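Local coordinates for protein Rho guanine nucleotide exchange factor 12 (Homo sapiens, PDB 1TXD) that acts as a guanine nucleotide exchange factor for the small GTPase RhoA, here represented by its catalytic DH domain and adjoining PH domain, at residues I258-L263 / D274-L279. The protein carries 1 engineered substitution. Residues are numbered along the deposited sequence; the frame is centred on the assembly and turned at random.
Sequences IHEGPL and DLYTLL
Tyr276 lies diagonally across Gly261 to reach Glu260, on one face of an antiparallel hairpin in the PH domain. From CB, CG is anti to the backbone N (chi1 -166°), which carries the ring over the partner strand. CG and CD1 pass the carbonyl oxygen Gly261 O, which sits over one ring face, 3.8 Å from CD1 and offset toward the rim. CE1 then rests 3.9 Å from Gly261 C, with no side chain on that residue in between. CE2 comes within 3.9 Å of Glu260 CB, while Glu260 OE1 lies at the ring edge, near its plane, and CZ runs out to OH, which donates to that oxygen. Tyr276 OH to Glu260 OE1 measures 2.5 Å, but OE1 is less surely placed, so the shortness is doubtful. The carboxylate plane stands 74° from the ring plane. An alanine in place of Tyr276 would probably leave the Glu260 carboxylate without this hydroxyl and open a gap over Gly261.

Underneath, Gly261 and Thr277 form a hydrogen-bonded pair, Thr277 N to Gly261 O at 2.9 Å and Gly261 N to Thr277 O at 3.2 Å. At the other end Ile258 and His259 both donate to Leu279 O, a classic beta bulge. The opposite face carries Leu263, whose CD1 packs 3.6 Å from Thr277 CG2; Thr277 OG1 is buried there without a polar partner.

Strand 283-290 continues the sheet beyond 275-280, and strand 344-350 flanks 257-266 on its other side. The C-terminal helix 354-374, the hallmark cap of a PH fold, covers the face of Leu263 and Thr277 with Trp360, which also meets the His259 ring edge-to-face. Toward the Tyr276 face comes helix 191-230, whose Tyr227 touches Tyr276 and Leu278.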
loop_
_atom_site.group_PDB
_atom_site.type_symbol
_atom_site.label_atom_id
_atom_site.label_comp_id
_atom_site.label_asym_id
_atom_site.label_seq_id
_atom_site.Cartn_x
_atom_site.Cartn_y
_atom_site.Cartn_z
ATOM N N ILE A 258 -0.740 -1.766 16.492
ATOM C CA ILE A 258 0.157 -0.645 16.742
ATOM C C ILE A 258 1.620 -1.080 16.771
ATOM O O ILE A 258 2.497 -0.343 16.315
ATOM C CB ILE A 258 -0.253 0.039 18.059
ATOM C CG1 ILE A 258 -1.469 0.937 17.801
ATOM C CG2 ILE A 258 0.914 0.854 18.688
ATOM C CD1 ILE A 258 -2.796 0.211 17.822
ATOM N N HIS A 259 1.882 -2.274 17.293
ATOM C CA HIS A 259 3.244 -2.786 17.383
ATOM C C HIS A 259 3.280 -4.317 17.352
ATOM O O HIS A 259 2.282 -4.978 17.623
ATOM C CB HIS A 259 3.917 -2.255 18.666
ATOM C CG HIS A 259 5.410 -2.276 18.610
ATOM N ND1 HIS A 259 6.149 -3.382 18.964
ATOM C CD2 HIS A 259 6.299 -1.343 18.203
ATOM C CE1 HIS A 259 7.433 -3.127 18.787
ATOM N NE2 HIS A 259 7.553 -1.895 18.327
ATOM N N GLU A 260 4.438 -4.865 17.010
ATOM C CA GLU A 260 4.672 -6.301 17.083
ATOM C C GLU A 260 6.164 -6.631 17.193
ATOM O O GLU A 260 7.022 -5.875 16.719
ATOM C CB GLU A 260 4.099 -6.993 15.843
ATOM C CG GLU A 260 4.872 -6.684 14.571
ATOM C CD GLU A 260 4.175 -7.163 13.323
ATOM O OE1 GLU A 260 3.922 -8.375 13.212
ATOM O OE2 GLU A 260 3.881 -6.322 12.458
ATOM N N GLY A 261 6.473 -7.768 17.813
ATOM C CA GLY A 261 7.844 -8.256 17.859
ATOM C C GLY A 261 8.049 -9.555 18.623
ATOM O O GLY A 261 7.117 -10.090 19.224
ATOM N N PRO A 262 9.277 -10.068 18.596
ATOM C CA PRO A 262 9.659 -11.187 19.467
ATOM C C PRO A 262 9.914 -10.758 20.937
ATOM O O PRO A 262 10.879 -10.032 21.216
ATOM C CB PRO A 262 10.952 -11.720 18.826
ATOM C CG PRO A 262 11.268 -10.814 17.668
ATOM C CD PRO A 262 10.400 -9.611 17.761
ATOM N N LEU A 263 9.038 -11.192 21.844
ATOM C CA LEU A 263 9.308 -11.150 23.287
ATOM C C LEU A 263 9.570 -12.564 23.812
ATOM O O LEU A 263 9.282 -13.546 23.140
ATOM C CB LEU A 263 8.137 -10.536 24.069
ATOM C CG LEU A 263 7.664 -9.134 23.676
ATOM C CD1 LEU A 263 6.468 -8.714 24.510
ATOM C CD2 LEU A 263 8.786 -8.115 23.789
ATOM N N ASP A 274 9.192 -18.743 24.353
ATOM C CA ASP A 274 9.515 -17.804 23.276
ATOM C C ASP A 274 8.223 -17.354 22.595
ATOM O O ASP A 274 7.463 -18.180 22.095
ATOM C CB ASP A 274 10.441 -18.444 22.235
ATOM C CG ASP A 274 11.695 -19.035 22.848
ATOM O OD1 ASP A 274 12.332 -18.360 23.683
ATOM O OD2 ASP A 274 12.119 -20.170 22.549
ATOM N N LEU A 275 7.968 -16.049 22.602
ATOM C CA LEU A 275 6.739 -15.491 22.047
ATOM C C LEU A 275 6.996 -14.628 20.826
ATOM O O LEU A 275 8.114 -14.148 20.589
ATOM C CB LEU A 275 6.018 -14.597 23.070
ATOM C CG LEU A 275 5.411 -15.133 24.371
ATOM C CD1 LEU A 275 4.895 -13.955 25.194
ATOM C CD2 LEU A 275 4.290 -16.125 24.119
ATOM N N TYR A 276 5.926 -14.470 20.053
ATOM C CA TYR A 276 5.721 -13.331 19.180
ATOM C C TYR A 276 4.465 -12.635 19.692
ATOM O O TYR A 276 3.423 -13.269 19.879
ATOM C CB TYR A 276 5.523 -13.784 17.727
ATOM C CG TYR A 276 5.651 -12.653 16.733
ATOM C CD1 TYR A 276 6.893 -12.326 16.181
ATOM C CD2 TYR A 276 4.535 -11.894 16.357
ATOM C CE1 TYR A 276 7.023 -11.281 15.283
ATOM C CE2 TYR A 276 4.655 -10.848 15.449
ATOM C CZ TYR A 276 5.901 -10.548 14.923
ATOM O OH TYR A 276 6.029 -9.522 14.026
ATOM N N THR A 277 4.562 -11.330 19.891
ATOM C CA THR A 277 3.586 -10.590 20.676
ATOM C C THR A 277 3.018 -9.471 19.854
ATOM O O THR A 277 3.725 -8.881 19.063
ATOM C CB THR A 277 4.303 -9.999 21.934
ATOM O OG1 THR A 277 4.635 -11.062 22.825
ATOM C CG2 THR A 277 3.385 -9.084 22.739
ATOM N N LEU A 278 1.755 -9.144 20.068
ATOM C CA LEU A 278 1.123 -8.110 19.288
ATOM C C LEU A 278 0.447 -7.120 20.174
ATOM O O LEU A 278 -0.488 -7.463 20.884
ATOM C CB LEU A 278 0.066 -8.708 18.362
ATOM C CG LEU A 278 0.375 -9.985 17.572
ATOM C CD1 LEU A 278 -0.893 -10.386 16.858
ATOM C CD2 LEU A 278 1.556 -9.859 16.600
ATOM N N LEU A 279 0.927 -5.884 20.131
ATOM C CA LEU A 279 0.225 -4.751 20.731
ATOM C C LEU A 279 -0.841 -4.201 19.779
ATOM O O LEU A 279 -0.508 -3.611 18.749
ATOM C CB LEU A 279 1.211 -3.635 21.073
ATOM C CG LEU A 279 0.609 -2.312 21.541
ATOM C CD1 LEU A 279 -0.420 -2.522 22.655
ATOM C CD2 LEU A 279 1.736 -1.398 22.030
#